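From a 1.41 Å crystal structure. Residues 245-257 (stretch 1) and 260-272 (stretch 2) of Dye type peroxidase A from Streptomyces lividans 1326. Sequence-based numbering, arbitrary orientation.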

# COMPACT_ATOMS: atom_id res chain seq x y z
N ILE A 245 -16.79 3.16 -21.32
CA ILE A 245 -17.58 2.62 -20.18
C ILE A 245 -19.08 2.78 -20.40
O ILE A 245 -19.84 1.89 -20.03
N GLY A 246 -19.51 3.90 -20.98
CA GLY A 246 -20.95 4.24 -21.03
C GLY A 246 -21.49 5.00 -19.83
O GLY A 246 -22.72 5.19 -19.68
N ARG A 247 -20.58 5.48 -18.98
CA ARG A 247 -20.90 6.28 -17.82
C ARG A 247 -19.89 7.43 -17.70
O ARG A 247 -18.75 7.31 -18.13
N ARG A 248 -20.34 8.54 -17.14
CA ARG A 248 -19.52 9.72 -16.99
C ARG A 248 -18.50 9.52 -15.88
O ARG A 248 -18.77 8.88 -14.86
N LYS A 249 -17.33 10.12 -16.06
CA LYS A 249 -16.27 10.05 -15.05
C LYS A 249 -16.58 10.95 -13.87
O LYS A 249 -16.27 10.58 -12.72
N SER A 250 -17.18 12.12 -14.11
CA SER A 250 -17.42 13.07 -13.02
C SER A 250 -18.28 12.47 -11.89
O SER A 250 -17.94 12.57 -10.71
N ASP A 251 -19.41 11.89 -12.28
CA ASP A 251 -20.45 11.47 -11.33
C ASP A 251 -20.94 10.03 -11.49
O ASP A 251 -21.80 9.59 -10.73
N GLY A 252 -20.41 9.31 -12.47
CA GLY A 252 -20.81 7.93 -12.72
C GLY A 252 -22.17 7.73 -13.33
O GLY A 252 -22.63 6.60 -13.43
N ALA A 253 -22.79 8.79 -13.83
CA ALA A 253 -24.14 8.67 -14.43
C ALA A 253 -24.05 7.98 -15.79
O ALA A 253 -23.07 8.12 -16.51
N PRO A 254 -25.12 7.25 -16.18
CA PRO A 254 -25.16 6.74 -17.54
C PRO A 254 -25.12 7.89 -18.53
O PRO A 254 -25.66 8.98 -18.23
N LEU A 255 -24.46 7.69 -19.67
CA LEU A 255 -24.34 8.75 -20.68
C LEU A 255 -25.72 9.16 -21.22
O LEU A 255 -25.90 10.28 -21.67
N SER A 256 -26.68 8.26 -21.14
CA SER A 256 -28.08 8.53 -21.49
C SER A 256 -28.77 9.51 -20.55
O SER A 256 -29.86 9.98 -20.85
N GLY A 257 -28.18 9.76 -19.38
CA GLY A 257 -28.79 10.63 -18.40
C GLY A 257 -28.60 12.09 -18.77
O GLY A 257 -27.61 12.46 -19.39
N GLY A 260 -29.12 16.42 -14.73
CA GLY A 260 -29.65 16.03 -13.45
C GLY A 260 -29.40 14.60 -13.04
O GLY A 260 -29.66 14.25 -11.89
N ALA A 261 -28.91 13.77 -13.96
CA ALA A 261 -28.73 12.35 -13.66
C ALA A 261 -27.54 12.17 -12.74
O ALA A 261 -26.59 12.96 -12.79
N THR A 262 -27.58 11.12 -11.94
CA THR A 262 -26.47 10.71 -11.07
C THR A 262 -26.14 9.25 -11.34
O THR A 262 -26.74 8.61 -12.19
N GLU A 263 -25.19 8.68 -10.58
CA GLU A 263 -24.79 7.30 -10.78
C GLU A 263 -25.94 6.29 -10.72
O GLU A 263 -25.92 5.31 -11.46
N SER A 264 -26.96 6.55 -9.89
CA SER A 264 -28.09 5.64 -9.70
C SER A 264 -29.16 5.78 -10.76
O SER A 264 -30.05 4.96 -10.82
N THR A 265 -29.11 6.83 -11.56
CA THR A 265 -30.12 7.02 -12.60
C THR A 265 -30.11 5.80 -13.53
O THR A 265 -29.04 5.32 -13.96
N GLU A 266 -31.29 5.29 -13.85
CA GLU A 266 -31.37 4.07 -14.67
C GLU A 266 -30.87 4.38 -16.10
O GLU A 266 -31.21 5.43 -16.69
N MET A 267 -30.04 3.48 -16.63
CA MET A 267 -29.49 3.61 -17.98
C MET A 267 -30.60 3.36 -19.01
O MET A 267 -31.43 2.47 -18.81
N ASP A 268 -30.61 4.16 -20.07
CA ASP A 268 -31.52 3.94 -21.18
C ASP A 268 -30.71 3.37 -22.36
O ASP A 268 -29.92 4.07 -22.99
N LEU A 269 -30.91 2.09 -22.61
CA LEU A 269 -30.14 1.31 -23.57
C LEU A 269 -30.58 1.55 -25.02
O LEU A 269 -29.89 1.13 -25.94
N GLU A 270 -31.75 2.16 -25.21
CA GLU A 270 -32.26 2.43 -26.57
C GLU A 270 -32.07 3.87 -27.04
O GLU A 270 -32.23 4.15 -28.24
N LYS A 271 -31.71 4.78 -26.13
CA LYS A 271 -31.65 6.21 -26.45
C LYS A 271 -30.61 6.50 -27.50
O LYS A 271 -29.46 6.03 -27.40
N THR A 272 -31.02 7.27 -28.51
CA THR A 272 -30.12 7.74 -29.57
C THR A 272 -30.00 9.25 -29.57
O THR A 272 -30.81 9.97 -28.97

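Two loops without regular secondary structure can still pack closely when side chains and waters satisfy the backbone groups that no sheet or helix pairs, as these stretches illustrate. Along stretch 2, A261 comes first, its CB pointing toward stretch 1, 3.6 Å from G257 CA and 4.1 Å from A253 CB; a CB on G257 would clash with it. T262 points away, yet its backbone O lies 3.4 Å from A253 CA in a CA-H...O contact. E263 (chi1 p) sets its CB 3.4 Å from D251 O while the carboxylate leads away. Its backbone works harder: water 2 bridges E263 N and D251 O, and E263 O accepts a weak bond from R247 NH1 (3.2 Å), an arginine (m, t, t) anchored more firmly by its NH1 to G252 O, 3.0 Å. T265 O, 3.3 Å from P254 CG, is linked through water 1 to R247 NH2. E266 points away, but its O reaches S256 OG through water 4. M267 (t, t, m) packs its CG 3.9 Å from P254 CB and lays CE over one face of the R247 guanidinium. S256, rotamer p, then receives D268 N at its OG (3.0 Å, nearly linear). Finally, extended K271 (all t) donates from NZ to S256 O, 3.1 Å, and to water 3, which reaches L255 O.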

# COMPACT_ATOMS: atom_id res chain seq x y z
CB ILE A 245 -17.17 3.32 -18.86
CG1 ILE A 245 -15.71 3.06 -18.54
CG2 ILE A 245 -18.09 2.90 -17.71
CD1 ILE A 245 -15.36 1.59 -18.36
CB ARG A 247 -20.85 5.45 -16.54
CG ARG A 247 -22.01 4.48 -16.40
CD ARG A 247 -21.88 3.53 -15.23
NE ARG A 247 -23.05 2.66 -15.10
CZ ARG A 247 -24.23 3.02 -14.57
NH1 ARG A 247 -24.43 4.25 -14.12
NH2 ARG A 247 -25.22 2.12 -14.46
CB ARG A 248 -20.39 10.93 -16.64
CG ARG A 248 -21.47 11.24 -17.67
CD ARG A 248 -21.99 12.67 -17.53
NE ARG A 248 -22.85 12.88 -16.36
CZ ARG A 248 -24.17 13.07 -16.39
NH1 ARG A 248 -24.86 13.05 -17.54
NH2 ARG A 248 -24.84 13.29 -15.25
CB LYS A 249 -14.90 10.42 -15.64
CG LYS A 249 -14.44 9.48 -16.76
CD LYS A 249 -12.96 9.64 -17.11
CE LYS A 249 -12.06 8.87 -16.18
NZ LYS A 249 -10.64 9.24 -16.40
CB SER A 250 -18.06 14.36 -13.56
OG SER A 250 -19.22 14.07 -14.32
CB ASP A 251 -21.62 12.46 -11.40
CG ASP A 251 -22.36 12.44 -12.74
OD1 ASP A 251 -21.97 11.70 -13.67
OD2 ASP A 251 -23.35 13.19 -12.88
CB ALA A 253 -24.76 10.04 -14.59
CB PRO A 254 -26.51 6.01 -17.62
CG PRO A 254 -27.30 6.50 -16.48
CD PRO A 254 -26.33 6.93 -15.41
CB LEU A 255 -23.45 8.34 -21.86
CG LEU A 255 -21.98 8.04 -21.60
CD1 LEU A 255 -21.27 7.81 -22.94
CD2 LEU A 255 -21.37 9.18 -20.83
CB SER A 256 -28.86 7.23 -21.52
OG SER A 256 -28.79 6.52 -20.27
CB ALA A 261 -28.51 11.57 -14.94
CB THR A 262 -26.86 10.92 -9.59
OG1 THR A 262 -27.93 10.02 -9.24
CG2 THR A 262 -27.30 12.38 -9.36
CB GLU A 263 -23.67 6.91 -9.78
CG GLU A 263 -24.15 6.78 -8.35
CD GLU A 263 -23.06 6.41 -7.36
OE1 GLU A 263 -22.22 5.52 -7.65
OE2 GLU A 263 -23.10 6.98 -6.25
CB SER A 264 -28.74 5.86 -8.33
OG SER A 264 -29.26 7.18 -8.21
CB THR A 265 -29.84 8.30 -13.38
OG1 THR A 265 -29.99 9.42 -12.53
CG2 THR A 265 -30.81 8.45 -14.59
CB GLU A 266 -32.81 3.54 -14.71
CG GLU A 266 -33.29 2.85 -13.43
CD GLU A 266 -32.55 1.57 -13.11
OE1 GLU A 266 -31.98 0.92 -14.02
OE2 GLU A 266 -32.55 1.21 -11.92
CB MET A 267 -28.39 2.57 -18.19
CG MET A 267 -27.56 2.76 -19.44
SD MET A 267 -26.27 1.48 -19.62
CE MET A 267 -24.98 2.30 -18.67
CB ASP A 268 -32.20 5.26 -21.55
CG ASP A 268 -33.23 5.10 -22.65
OD1 ASP A 268 -33.16 4.12 -23.42
OD2 ASP A 268 -34.10 5.98 -22.75
CB LEU A 269 -30.25 -0.16 -23.25
CG LEU A 269 -29.69 -0.58 -21.88
CD1 LEU A 269 -30.18 -1.97 -21.50
CD2 LEU A 269 -28.18 -0.54 -21.91
CB GLU A 270 -33.75 2.03 -26.67
CG GLU A 270 -34.01 0.53 -26.79
CD GLU A 270 -33.85 -0.24 -25.50
OE1 GLU A 270 -34.44 0.17 -24.48
OE2 GLU A 270 -33.14 -1.28 -25.50
CB LYS A 271 -31.33 7.05 -25.22
CG LYS A 271 -31.53 8.54 -25.44
CD LYS A 271 -31.40 9.30 -24.13
CE LYS A 271 -31.65 10.78 -24.31
NZ LYS A 271 -31.01 11.56 -23.22
CB THR A 272 -30.60 7.26 -30.96
OG1 THR A 272 -31.93 7.74 -31.21
CG2 THR A 272 -30.60 5.74 -31.01
O HOH W 1 -27.77 2.85 -13.36
O HOH W 2 -23.59 10.42 -8.87
O HOH W 3 -28.00 11.70 -22.73
O HOH W 4 -30.43 7.45 -18.40